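Local coordinates for transcriptional regulatory protein FixJ (Sinorhizobium meliloti, PDB 1DBW), which activates transcription of nitrogen-fixation genes once its receiver domain, the part in this chain, has been switched on by the sensor FixL, at residues 20-25 / 110-115; 4-9 / 50-55; 82-87 / 103-108; 37-42 / 67-72; 77-82 / 97-102. The protein carries 2 engineered substitutions. One frame throughout, in Å; residues are numbered along the deposited sequence. Where two conformers were deposited one is given.

Contact 1: 20-25 / 110-115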
# COMPACT_ATOMS: atom_id res chain seq x y z
N ALA A 20 5.10 -2.52 9.19
CA ALA A 20 4.23 -1.73 10.06
C ALA A 20 4.95 -1.19 11.27
O ALA A 20 4.79 -0.01 11.62
CB ALA A 20 3.02 -2.56 10.50
N PHE A 21 5.70 -2.07 11.94
CA PHE A 21 6.44 -1.66 13.13
C PHE A 21 7.48 -0.59 12.79
O PHE A 21 7.65 0.38 13.53
CB PHE A 21 7.10 -2.86 13.80
CG PHE A 21 6.12 -3.81 14.46
CD1 PHE A 21 6.58 -4.82 15.31
CD2 PHE A 21 4.74 -3.67 14.27
CE1 PHE A 21 5.67 -5.68 15.96
CE2 PHE A 21 3.83 -4.52 14.92
CZ PHE A 21 4.30 -5.53 15.76
N MET A 22 8.15 -0.76 11.65
CA MET A 22 9.14 0.22 11.23
C MET A 22 8.49 1.58 10.98
O MET A 22 9.02 2.58 11.43
CB MET A 22 9.88 -0.25 9.98
CG MET A 22 10.96 0.72 9.51
SD MET A 22 10.36 2.13 8.55
CE MET A 22 9.84 1.28 6.99
N LEU A 23 7.32 1.61 10.34
CA LEU A 23 6.63 2.87 10.09
C LEU A 23 6.16 3.48 11.39
O LEU A 23 6.29 4.69 11.62
CB LEU A 23 5.47 2.66 9.11
CG LEU A 23 5.95 2.28 7.70
CD1 LEU A 23 4.71 2.01 6.84
CD2 LEU A 23 6.79 3.41 7.11
N THR A 24 5.69 2.61 12.27
CA THR A 24 5.22 3.04 13.59
C THR A 24 6.37 3.73 14.33
O THR A 24 6.19 4.80 14.90
CB THR A 24 4.68 1.86 14.43
OG1 THR A 24 3.49 1.35 13.81
CG2 THR A 24 4.31 2.33 15.82
N MET A 25 7.55 3.13 14.29
CA MET A 25 8.67 3.74 14.98
C MET A 25 9.08 5.09 14.41
O MET A 25 9.68 5.91 15.12
CB MET A 25 9.85 2.77 15.06
CG MET A 25 9.54 1.53 15.87
SD MET A 25 10.93 0.39 16.01
CE MET A 25 12.30 1.49 15.85
N VAL A 110 13.52 4.86 1.62
CA VAL A 110 12.86 4.86 0.32
C VAL A 110 11.34 4.65 0.39
O VAL A 110 10.60 5.35 -0.32
CB VAL A 110 13.48 3.82 -0.63
CG1 VAL A 110 12.61 3.61 -1.86
CG2 VAL A 110 14.83 4.31 -1.07
N ILE A 111 10.89 3.72 1.23
CA ILE A 111 9.46 3.50 1.33
C ILE A 111 8.84 4.70 2.06
O ILE A 111 7.74 5.12 1.74
CB ILE A 111 9.12 2.18 2.04
CG1 ILE A 111 7.61 1.89 1.93
CG2 ILE A 111 9.51 2.21 3.49
CD1 ILE A 111 7.11 1.82 0.54
N ILE A 112 9.55 5.25 3.04
CA ILE A 112 9.02 6.42 3.76
C ILE A 112 8.82 7.61 2.79
O ILE A 112 7.80 8.30 2.82
CB ILE A 112 9.94 6.80 4.94
CG1 ILE A 112 9.80 5.74 6.04
CG2 ILE A 112 9.60 8.20 5.49
CD1 ILE A 112 10.87 5.81 7.12
N GLU A 113 9.79 7.84 1.91
CA GLU A 113 9.65 8.94 0.95
C GLU A 113 8.48 8.70 0.01
O GLU A 113 7.75 9.65 -0.30
CB GLU A 113 10.95 9.13 0.16
CG GLU A 113 12.15 9.45 1.04
CD GLU A 113 12.43 10.93 1.18
OE1 GLU A 113 11.46 11.72 1.23
OE2 GLU A 113 13.63 11.32 1.26
N ALA A 114 8.30 7.46 -0.45
CA ALA A 114 7.18 7.13 -1.33
C ALA A 114 5.84 7.39 -0.62
O ALA A 114 4.93 7.95 -1.23
CB ALA A 114 7.29 5.68 -1.79
N ILE A 115 5.72 6.96 0.64
CA ILE A 115 4.49 7.17 1.40
C ILE A 115 4.21 8.67 1.59
O ILE A 115 3.08 9.12 1.43
CB ILE A 115 4.56 6.46 2.80
CG1 ILE A 115 4.63 4.94 2.62
CG2 ILE A 115 3.34 6.90 3.64
CD1 ILE A 115 4.96 4.14 3.90

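Contact 2: 4-9 / 50-55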
# COMPACT_ATOMS: atom_id res chain seq x y z
N TYR A 4 -2.60 11.76 8.49
CA TYR A 4 -3.10 10.68 7.65
C TYR A 4 -2.66 9.33 8.18
O TYR A 4 -1.78 9.25 9.04
CB TYR A 4 -2.62 10.86 6.21
CG TYR A 4 -1.10 10.81 6.07
CD1 TYR A 4 -0.32 11.96 6.21
CD2 TYR A 4 -0.46 9.62 5.72
CE1 TYR A 4 1.06 11.93 5.99
CE2 TYR A 4 0.91 9.56 5.51
CZ TYR A 4 1.67 10.73 5.64
OH TYR A 4 3.01 10.70 5.35
N THR A 5 -3.30 8.27 7.71
CA THR A 5 -2.99 6.93 8.17
C THR A 5 -2.47 6.09 7.03
O THR A 5 -2.94 6.23 5.90
CB THR A 5 -4.27 6.26 8.72
OG1 THR A 5 -4.74 7.03 9.84
CG2 THR A 5 -3.99 4.82 9.21
N VAL A 6 -1.42 5.31 7.32
CA VAL A 6 -0.86 4.40 6.31
C VAL A 6 -1.54 3.04 6.57
O VAL A 6 -1.37 2.45 7.62
CB VAL A 6 0.67 4.20 6.47
CG1 VAL A 6 1.18 3.29 5.31
CG2 VAL A 6 1.39 5.53 6.44
N HIS A 7 -2.21 2.50 5.53
CA HIS A 7 -2.93 1.23 5.64
C HIS A 7 -2.09 0.19 4.96
O HIS A 7 -1.86 0.33 3.77
CB HIS A 7 -4.29 1.37 4.94
CG HIS A 7 -5.22 2.27 5.69
ND1 HIS A 7 -6.00 1.80 6.73
CD2 HIS A 7 -5.43 3.61 5.63
CE1 HIS A 7 -6.63 2.81 7.30
NE2 HIS A 7 -6.30 3.92 6.65
N ILE A 8 -1.58 -0.78 5.75
CA ILE A 8 -0.70 -1.80 5.19
C ILE A 8 -1.45 -3.09 4.99
O ILE A 8 -2.04 -3.65 5.91
CB ILE A 8 0.48 -2.08 6.10
CG1 ILE A 8 1.21 -0.78 6.51
CG2 ILE A 8 1.44 -3.03 5.39
CD1 ILE A 8 1.98 -0.16 5.41
N VAL A 9 -1.40 -3.59 3.76
CA VAL A 9 -2.10 -4.82 3.45
C VAL A 9 -0.98 -5.76 3.03
O VAL A 9 -0.32 -5.53 2.04
CB VAL A 9 -3.14 -4.58 2.30
CG1 VAL A 9 -3.94 -5.83 2.03
CG2 VAL A 9 -4.10 -3.51 2.70
N VAL A 50 -3.38 6.48 3.14
CA VAL A 50 -2.53 6.04 2.04
C VAL A 50 -2.49 4.52 2.15
O VAL A 50 -2.36 3.97 3.23
CB VAL A 50 -1.07 6.59 2.18
CG1 VAL A 50 -0.11 5.94 1.15
CG2 VAL A 50 -1.10 8.07 1.98
N LEU A 51 -2.47 3.84 1.01
CA LEU A 51 -2.43 2.38 1.01
C LEU A 51 -1.06 1.88 0.59
O LEU A 51 -0.46 2.45 -0.33
CB LEU A 51 -3.45 1.85 0.01
CG LEU A 51 -3.37 0.34 -0.33
CD1 LEU A 51 -3.71 -0.56 0.92
CD2 LEU A 51 -4.40 0.10 -1.46
N VAL A 52 -0.56 0.89 1.32
CA VAL A 52 0.73 0.27 0.95
C VAL A 52 0.43 -1.21 0.85
O VAL A 52 0.02 -1.83 1.84
CB VAL A 52 1.81 0.52 1.96
CG1 VAL A 52 3.09 -0.22 1.53
CG2 VAL A 52 2.13 2.03 2.05
N THR A 53 0.64 -1.79 -0.34
CA THR A 53 0.39 -3.21 -0.49
C THR A 53 1.68 -4.01 -0.65
O THR A 53 2.68 -3.49 -1.13
CB THR A 53 -0.47 -3.51 -1.75
OG1 THR A 53 0.31 -3.25 -2.92
CG2 THR A 53 -1.72 -2.62 -1.79
N ASP A 54 1.67 -5.22 -0.10
CA ASP A 54 2.78 -6.17 -0.28
C ASP A 54 2.05 -7.51 -0.35
O ASP A 54 1.95 -8.24 0.65
CB ASP A 54 3.81 -6.15 0.85
CG ASP A 54 5.02 -7.06 0.56
OD1 ASP A 54 5.96 -7.08 1.38
OD2 ASP A 54 5.05 -7.74 -0.50
N LEU A 55 1.42 -7.73 -1.50
CA LEU A 55 0.62 -8.92 -1.79
C LEU A 55 1.39 -9.80 -2.79
O LEU A 55 1.68 -9.37 -3.91
CB LEU A 55 -0.72 -8.51 -2.38
CG LEU A 55 -1.54 -7.67 -1.40
CD1 LEU A 55 -2.69 -6.97 -2.11
CD2 LEU A 55 -2.03 -8.57 -0.27

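Contact 3: 82-87 / 103-108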
# COMPACT_ATOMS: atom_id res chain seq x y z
N THR A 82 6.55 -4.42 -4.85
CA THR A 82 6.65 -5.47 -5.86
C THR A 82 7.83 -6.43 -5.65
O THR A 82 8.82 -6.09 -5.00
CB THR A 82 6.70 -4.83 -7.29
OG1 THR A 82 7.83 -3.96 -7.37
CG2 THR A 82 5.43 -3.97 -7.54
N GLY A 83 7.71 -7.62 -6.23
CA GLY A 83 8.74 -8.62 -6.09
C GLY A 83 10.08 -8.24 -6.67
O GLY A 83 10.16 -7.47 -7.65
N HIS A 84 11.15 -8.76 -6.05
CA HIS A 84 12.49 -8.49 -6.53
C HIS A 84 12.56 -8.98 -7.98
O HIS A 84 12.17 -10.13 -8.26
CB HIS A 84 13.53 -9.23 -5.69
CG HIS A 84 14.94 -8.96 -6.11
ND1 HIS A 84 15.47 -7.68 -6.14
CD2 HIS A 84 15.91 -9.78 -6.57
CE1 HIS A 84 16.71 -7.74 -6.60
NE2 HIS A 84 17.00 -9.00 -6.87
N GLY A 85 12.98 -8.08 -8.88
CA GLY A 85 13.11 -8.38 -10.30
C GLY A 85 11.83 -8.62 -11.08
O GLY A 85 11.88 -9.00 -12.26
N ASP A 86 10.67 -8.40 -10.45
CA ASP A 86 9.37 -8.61 -11.11
C ASP A 86 8.97 -7.38 -11.92
O ASP A 86 8.31 -6.47 -11.40
CB ASP A 86 8.29 -8.93 -10.07
CG ASP A 86 7.02 -9.49 -10.70
OD1 ASP A 86 6.70 -9.16 -11.88
OD2 ASP A 86 6.33 -10.26 -10.02
N VAL A 87 9.29 -7.40 -13.20
CA VAL A 87 8.99 -6.25 -14.07
C VAL A 87 7.51 -6.09 -14.37
O VAL A 87 6.97 -5.00 -14.24
CB VAL A 87 9.80 -6.32 -15.41
CG1 VAL A 87 9.72 -4.99 -16.16
CG2 VAL A 87 11.25 -6.73 -15.13
N GLU A 103 10.24 -1.79 -5.47
CA GLU A 103 10.75 -3.14 -5.63
C GLU A 103 11.53 -3.58 -4.37
O GLU A 103 12.32 -2.81 -3.82
CB GLU A 103 11.68 -3.16 -6.86
CG GLU A 103 12.33 -4.51 -7.13
CD GLU A 103 13.39 -4.45 -8.24
OE1 GLU A 103 13.59 -3.39 -8.88
OE2 GLU A 103 14.06 -5.47 -8.44
N LYS A 104 11.25 -4.80 -3.92
CA LYS A 104 11.91 -5.40 -2.78
C LYS A 104 13.27 -5.99 -3.17
O LYS A 104 13.45 -6.44 -4.31
CB LYS A 104 11.06 -6.55 -2.24
CG LYS A 104 9.74 -6.14 -1.66
CD LYS A 104 9.08 -7.26 -0.89
CE LYS A 104 8.33 -8.21 -1.80
NZ LYS A 104 7.52 -9.15 -0.98
N PRO A 105 14.27 -5.91 -2.26
CA PRO A 105 14.21 -5.32 -0.91
C PRO A 105 14.37 -3.82 -1.06
O PRO A 105 14.93 -3.32 -2.06
CB PRO A 105 15.44 -5.91 -0.21
CG PRO A 105 15.81 -7.12 -1.04
CD PRO A 105 15.52 -6.68 -2.44
N PHE A 106 13.86 -3.06 -0.08
CA PHE A 106 13.96 -1.61 -0.13
C PHE A 106 14.50 -1.06 1.18
O PHE A 106 14.38 -1.71 2.21
CB PHE A 106 12.59 -0.98 -0.41
CG PHE A 106 11.50 -1.47 0.51
CD1 PHE A 106 11.37 -0.94 1.79
CD2 PHE A 106 10.66 -2.50 0.13
CE1 PHE A 106 10.42 -1.43 2.70
CE2 PHE A 106 9.71 -3.00 1.02
CZ PHE A 106 9.59 -2.47 2.32
N GLU A 107 15.06 0.14 1.12
CA GLU A 107 15.57 0.82 2.30
C GLU A 107 14.36 1.49 2.95
O GLU A 107 13.47 1.99 2.25
CB GLU A 107 16.54 1.97 1.94
CG GLU A 107 17.77 1.59 1.16
CD GLU A 107 18.96 1.26 2.02
OE1 GLU A 107 18.96 1.59 3.24
OE2 GLU A 107 19.92 0.67 1.47
N ASP A 108 14.40 1.59 4.26
CA ASP A 108 13.32 2.24 4.98
C ASP A 108 13.14 3.68 4.50
O ASP A 108 12.02 4.12 4.30
CB ASP A 108 13.63 2.25 6.48
CG ASP A 108 13.61 0.85 7.09
OD1 ASP A 108 12.96 -0.04 6.51
OD2 ASP A 108 14.24 0.67 8.14

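Contact 4: 37-42 / 67-72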
# COMPACT_ATOMS: atom_id res chain seq x y z
N GLU A 37 -9.03 -8.58 1.22
CA GLU A 37 -10.48 -8.58 1.41
C GLU A 37 -10.90 -7.71 2.57
O GLU A 37 -11.90 -6.99 2.49
CB GLU A 37 -11.01 -10.02 1.63
CG GLU A 37 -10.55 -11.03 0.58
CD GLU A 37 -9.20 -11.68 0.92
OE1 GLU A 37 -8.19 -11.34 0.27
OE2 GLU A 37 -9.17 -12.54 1.84
N ALA A 38 -10.17 -7.83 3.68
CA ALA A 38 -10.45 -7.05 4.87
C ALA A 38 -10.30 -5.57 4.55
O ALA A 38 -11.13 -4.76 4.96
CB ALA A 38 -9.50 -7.45 5.99
N PHE A 39 -9.25 -5.24 3.79
CA PHE A 39 -9.06 -3.83 3.46
C PHE A 39 -10.16 -3.29 2.57
O PHE A 39 -10.65 -2.17 2.78
CB PHE A 39 -7.69 -3.56 2.85
CG PHE A 39 -7.51 -2.12 2.46
CD1 PHE A 39 -7.31 -1.15 3.44
CD2 PHE A 39 -7.64 -1.73 1.14
CE1 PHE A 39 -7.27 0.18 3.11
CE2 PHE A 39 -7.60 -0.40 0.80
CZ PHE A 39 -7.42 0.56 1.79
N LEU A 40 -10.56 -4.07 1.56
CA LEU A 40 -11.64 -3.64 0.68
C LEU A 40 -12.94 -3.38 1.45
O LEU A 40 -13.69 -2.48 1.12
CB LEU A 40 -11.87 -4.69 -0.40
CG LEU A 40 -10.97 -4.57 -1.62
CD1 LEU A 40 -11.01 -5.88 -2.38
CD2 LEU A 40 -11.47 -3.44 -2.52
N ALA A 41 -13.20 -4.18 2.49
CA ALA A 41 -14.40 -4.02 3.28
C ALA A 41 -14.34 -2.73 4.10
O ALA A 41 -15.37 -2.06 4.31
CB ALA A 41 -14.61 -5.25 4.19
N PHE A 42 -13.14 -2.37 4.51
CA PHE A 42 -12.90 -1.17 5.30
C PHE A 42 -12.74 0.10 4.46
O PHE A 42 -13.07 1.19 4.91
CB PHE A 42 -11.61 -1.38 6.14
CG PHE A 42 -11.34 -0.27 7.13
CD1 PHE A 42 -12.01 -0.25 8.34
CD2 PHE A 42 -10.45 0.77 6.82
CE1 PHE A 42 -11.83 0.79 9.25
CE2 PHE A 42 -10.26 1.82 7.71
CZ PHE A 42 -10.95 1.83 8.93
N ARG A 67 -7.82 -2.38 -8.68
CA ARG A 67 -8.91 -2.51 -9.62
C ARG A 67 -10.23 -2.60 -8.86
O ARG A 67 -11.19 -1.90 -9.19
CB ARG A 67 -8.71 -3.76 -10.48
N ASN A 68 -10.24 -3.40 -7.80
CA ASN A 68 -11.42 -3.58 -6.96
C ASN A 68 -11.80 -2.27 -6.24
O ASN A 68 -12.98 -1.96 -6.05
CB ASN A 68 -11.21 -4.71 -5.96
CG ASN A 68 -11.18 -6.10 -6.64
OD1 ASN A 68 -10.97 -7.10 -5.97
ND2 ASN A 68 -11.39 -6.14 -7.94
N LEU A 69 -10.78 -1.51 -5.82
CA LEU A 69 -11.04 -0.21 -5.18
C LEU A 69 -11.68 0.69 -6.22
O LEU A 69 -12.65 1.40 -5.92
CB LEU A 69 -9.74 0.40 -4.68
CG LEU A 69 -9.24 -0.24 -3.37
CD1 LEU A 69 -7.80 0.18 -3.10
CD2 LEU A 69 -10.11 0.17 -2.20
N GLY A 70 -11.14 0.66 -7.43
CA GLY A 70 -11.72 1.45 -8.51
C GLY A 70 -13.21 1.14 -8.72
O GLY A 70 -14.03 2.04 -8.90
N ASP A 71 -13.56 -0.14 -8.68
CA ASP A 71 -14.96 -0.56 -8.86
C ASP A 71 -15.88 -0.08 -7.74
O ASP A 71 -17.07 0.15 -7.96
CB ASP A 71 -15.06 -2.08 -9.03
CG ASP A 71 -14.64 -2.53 -10.42
OD1 ASP A 71 -14.79 -1.73 -11.37
OD2 ASP A 71 -14.16 -3.68 -10.58
N LEU A 72 -15.32 0.06 -6.55
CA LEU A 72 -16.06 0.55 -5.39
C LEU A 72 -16.23 2.06 -5.48
O LEU A 72 -16.91 2.67 -4.65
CB LEU A 72 -15.31 0.20 -4.11
CG LEU A 72 -15.37 -1.26 -3.69
CD1 LEU A 72 -14.44 -1.50 -2.49
CD2 LEU A 72 -16.80 -1.60 -3.33

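Contact 5: 77-82 / 97-102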
# COMPACT_ATOMS: atom_id res chain seq x y z
N PRO A 77 -4.63 6.93 -2.51
CA PRO A 77 -3.26 6.97 -3.05
C PRO A 77 -2.56 5.70 -2.61
O PRO A 77 -2.55 5.38 -1.41
CB PRO A 77 -2.66 8.23 -2.40
CG PRO A 77 -3.93 9.09 -2.12
CD PRO A 77 -4.89 8.08 -1.61
N SER A 78 -2.03 4.93 -3.56
CA SER A 78 -1.41 3.63 -3.23
C SER A 78 0.01 3.38 -3.74
O SER A 78 0.31 3.70 -4.91
CB SER A 78 -2.28 2.48 -3.76
OG SER A 78 -3.68 2.76 -3.71
N ILE A 79 0.83 2.74 -2.89
CA ILE A 79 2.20 2.35 -3.17
C ILE A 79 2.11 0.83 -3.22
O ILE A 79 1.63 0.18 -2.28
CB ILE A 79 3.12 2.74 -2.01
CG1 ILE A 79 3.12 4.26 -1.84
CG2 ILE A 79 4.54 2.23 -2.27
CD1 ILE A 79 3.32 5.00 -3.17
N VAL A 80 2.59 0.24 -4.31
CA VAL A 80 2.51 -1.22 -4.45
C VAL A 80 3.92 -1.76 -4.31
O VAL A 80 4.78 -1.34 -5.03
CB VAL A 80 1.92 -1.61 -5.84
CG1 VAL A 80 1.99 -3.12 -6.04
CG2 VAL A 80 0.42 -1.13 -5.95
N ILE A 81 4.16 -2.58 -3.30
CA ILE A 81 5.49 -3.15 -3.12
C ILE A 81 5.50 -4.35 -4.05
O ILE A 81 4.61 -5.22 -3.97
CB ILE A 81 5.71 -3.58 -1.67
CG1 ILE A 81 5.78 -2.33 -0.80
CG2 ILE A 81 7.01 -4.35 -1.57
CD1 ILE A 81 5.78 -2.64 0.70
N THR A 82 6.55 -4.42 -4.85
CA THR A 82 6.65 -5.47 -5.86
C THR A 82 7.83 -6.43 -5.65
O THR A 82 8.82 -6.09 -5.00
CB THR A 82 6.70 -4.83 -7.29
OG1 THR A 82 7.83 -3.96 -7.37
CG2 THR A 82 5.43 -3.97 -7.54
N GLY A 97 -2.82 2.63 -11.66
CA GLY A 97 -3.02 3.87 -10.93
C GLY A 97 -2.24 4.10 -9.65
O GLY A 97 -2.41 5.12 -8.98
N ALA A 98 -1.31 3.20 -9.36
CA ALA A 98 -0.47 3.36 -8.17
C ALA A 98 0.34 4.65 -8.30
O ALA A 98 0.71 5.06 -9.40
CB ALA A 98 0.49 2.15 -8.05
N VAL A 99 0.54 5.35 -7.19
CA VAL A 99 1.33 6.56 -7.14
C VAL A 99 2.76 6.15 -7.45
O VAL A 99 3.51 6.88 -8.10
CB VAL A 99 1.30 7.19 -5.71
CG1 VAL A 99 2.43 8.22 -5.54
CG2 VAL A 99 -0.07 7.80 -5.44
N ASP A 100 3.15 4.99 -6.96
CA ASP A 100 4.49 4.47 -7.20
C ASP A 100 4.56 3.01 -6.84
O ASP A 100 3.65 2.45 -6.24
CB ASP A 100 5.53 5.22 -6.36
CG ASP A 100 6.94 5.23 -7.00
OD1 ASP A 100 7.17 4.60 -8.07
OD2 ASP A 100 7.82 5.91 -6.44
N PHE A 101 5.62 2.36 -7.29
CA PHE A 101 5.85 0.98 -6.93
C PHE A 101 7.19 1.01 -6.23
O PHE A 101 7.98 1.95 -6.42
CB PHE A 101 5.99 0.06 -8.17
CG PHE A 101 7.25 0.30 -8.96
CD1 PHE A 101 8.41 -0.45 -8.72
CD2 PHE A 101 7.30 1.31 -9.92
CE1 PHE A 101 9.60 -0.20 -9.44
CE2 PHE A 101 8.46 1.57 -10.63
CZ PHE A 101 9.62 0.81 -10.39
N ILE A 102 7.42 0.03 -5.38
CA ILE A 102 8.70 -0.09 -4.71
C ILE A 102 9.12 -1.54 -4.80
O ILE A 102 8.48 -2.41 -4.25
CB ILE A 102 8.61 0.26 -3.24
CG1 ILE A 102 8.17 1.72 -3.06
CG2 ILE A 102 9.99 0.01 -2.58
CD1 ILE A 102 9.17 2.73 -3.54
O HOH W 1 -2.89 5.65 -6.34

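Contact 1: 20-25 / 110-115
Leu23 and Ile112 mark the nearest approach of the two helical segments, with CA atoms 7.6 Å apart. The short axes of 20-25 and 110-115 pass 11.5 Å from each other at a signed crossing angle of -71°, a steep crossing with room for side chains between the backbones. The contacts between the segments are between apolar side chains. Leu23 and Ile115 reach toward each other tip to tip: CD1 of Leu23 lies 3.6 Å from CD1 of Ile115, and its other methyl, CD2, touches the same atom. Leu23 CD2 also slides past Ile112, the two side chains running in opposite directions, and comes to 4.0 Å from Ile112 CG1. Met22 has CG anti to the backbone N (chi1 -179°) and then bends at chi2 and chi3. Its terminal CE rests 3.6 Å from Ile111 CG2, while SD lies 4.0 Å from Ile112 CD1, so the thioether spans two successive isoleucines. Beyond the pair, Leu23 also touches Val6 and Ile8, Ile115 touches Val6, and Ile111 packs on Ile102, which places the contact against one face of the central sheet. Two helices, 13-25 and 108-119, here pack on each other while lying on the same side of a parallel sheet, as in the doubly wound beta/alpha fold of CheY-like receiver domains.

Contact 2: 4-9 / 50-55
Five backbone hydrogen bonds join Thr5, His7 and Val9 to Val50, Val52 and Asp54. The shortest runs from His7 N to Val50 O at 2.7 Å, with an N-H...O angle of 173°. Val50 N gives to Thr5 O and Val52 N to His7 O, and the ladder closes where Asp54 N meets Val9 O at 2.9 Å. The register is that of a regular parallel pairing, Val6 with Val50, His7 with Leu51, Ile8 with Val52 and Val9 with Thr53, and CA-H...O contacts such as Ile8 CA to Val52 O at 3.4 Å accompany it. Asp54, one of the magnesium-binding residues and the predicted phosphorylation site, is thus fixed through its backbone, while its OD2 forms a salt bridge with Lys104. On the face bearing Val6, Ile8 and Val52, Ile8 CD1 lies 3.5 Å from Val52 CB, the two side chains side by side and pointing the same way. Val6 CG1 touches Val52 CG2 at 3.6 Å. On the other face Val9 CG2 meets Leu51 CD1 at 3.5 Å, tighter than usual for two carbons; Leu51 holds CG anti to the backbone N (chi1 169°), a position from which CD1 can reach Val9. Thr5 CG2 sits over one face of the His7 ring, offset toward its rim, and His7 ND1 is hydrogen-bonded to His33 NE2. Strands 29-33 and 78-82 extend the sheet on either side of this central pair, and helix 108-119 packs Ala118 on Val50 and Ile115 on Val52.

Contact 3: 82-87 / 103-108
His84 and Glu103 cross each other with the imidazole and carboxylate planes 34° apart, and each reaches the backbone of the opposite segment. His84 ND1 donates to Lys104 O at 3.0 Å, lying in the carbonyl plane on a lone pair. The bond is nevertheless bent to 133° at the hydrogen, and the acceptor lies a little out of the ring plane. CG of Glu103 is anti to the backbone N (chi1 179°) and the chain stays extended beyond it, passing Gly83 O on the way. Its OE2 accepts from Gly85 N at 2.9 Å, met from above the carboxylate plane. That N-H belongs to the type II turn from Gly83 to Asp86, in which Gly85 has positive phi. An alanine in place of Glu103 would probably leave Gly85 N without this acceptor and the turn less firmly held. Nearer the sheet, Lys104 N donates to Thr82 O at 3.0 Å, and Lys104 CG lies 3.5 Å from that same oxygen. The lysine chain then bends at chi3, and its NZ ends at Asp54. A cis peptide bond precedes Pro105, whose CD lies 3.8 Å from His84 ND1. The paired loops follow the C-terminal ends of parallel strands, where CheY-like receivers place their active site, and the lysine before a cis proline is a hallmark of that family.

Contact 4: 37-42 / 67-72
Leu40 carries most of the contact, meeting Asn68, Leu69 and Leu72 with its two methyls. Its CD2 lies 3.5 Å from Leu72 CD1, the two side chains crossing obliquely, and 3.9 Å from Leu69 CD2. The same methyl comes to 3.7 Å from Asn68 CB, and CD1 touches both CB and OD1 of Asn68; these two side chains cross at about a right angle. With CG anti to the carbonyl carbon (chi1 -86°), the branch point of Leu40 is turned to the side where Asn68 and Leu72 lie. Deeper in, Phe39 presents CE2 to Leu69. The edge of its ring takes Leu69 CD1 in the ring plane at 3.9 Å from CE2, again with side chains nearly perpendicular. The helices behind these groups run almost in the same direction, their short axes 10.6 Å apart at an angle of 22°, and Leu40 and Leu69 have the nearest CA atoms, 6.8 Å apart. Phe39 and Leu69 both rest on Leu51 of strand 49-54, and Phe39 also meets His33 edge to face; Met60 touches Leu40 and Asn68 from a loop. Helices 36-42 and 62-71 thus pack side by side over the face that carries Leu51, as part of one helical layer of the receiver domain.

Contact 5: 77-82 / 97-102
Ile79 has CG1 anti to the carbonyl carbon (chi1 -62°) and CG2 anti to the backbone N, and chi2 of -48° then brings CD1 to Val99 and Asp100. CG2 meets Ile102 CG1 at 3.7 Å, and CD1 lies 3.9 Å from both Val99 CB and Asp100 CB. The pair belongs to a beta-alpha-beta unit: strand 78-82 crosses through helix 87-95 to strand 100-103, the outermost strand on this side of the parallel sheet. The axes of the short strand segments 78-82 and 100-102 lie 4.6 Å apart. Val80 N donates to Asp100 O at 3.1 Å, and Val80 O accepts from Ile102 N. At the end of the ladder Thr82 N reaches Ile102 O at 2.9 Å. An alanine in place of Ile79 would probably open a gap beside Ile102 CG1 and Val99 CB and leave those groups less closely packed. On this face Ile79 also touches Ile111 of helix 108-119, and Ile102 touches Ala114. On the other, Val80 CG2 packs on Ala98 CB, while Phe101 rests on Ala90 and Met94 of helix 87-95. CG of Phe101 stands between the backbone N and the carbonyl carbon (chi1 68°), and its CD1 approaches Thr82 OG1. Gly97, just past the connecting helix, has the positive phi of a Schellman motif. Before the strands pair fully, Val99 N bonds to Ser78 O at 2.8 Å, and one water accepts from Ser78 N at 3.0 Å while donating to Gly97 O at 2.7 Å.

How the contacts relate
From the N terminus, strand 5-10 opens the first loop, which contact 2 closes by pairing it with strand 49-54. Contact 1 starts within that loop and closes near the C terminus, so the two cross. Contact 4 also crosses contact 2, joining the helices before and after strand 49-54. Contacts 3, 4 and 5 all nest inside the loop of contact 1; contacts 3 and 5 cross and share Thr82. Contacts 2 and 5, in series, meet at neighbouring strands 49-54 and 78-82. Contacts 1 and 4 lie on opposite sides of the chain's centre, with contact 2 touching both. The lysine-bearing loop of contact 3 touches contact 2.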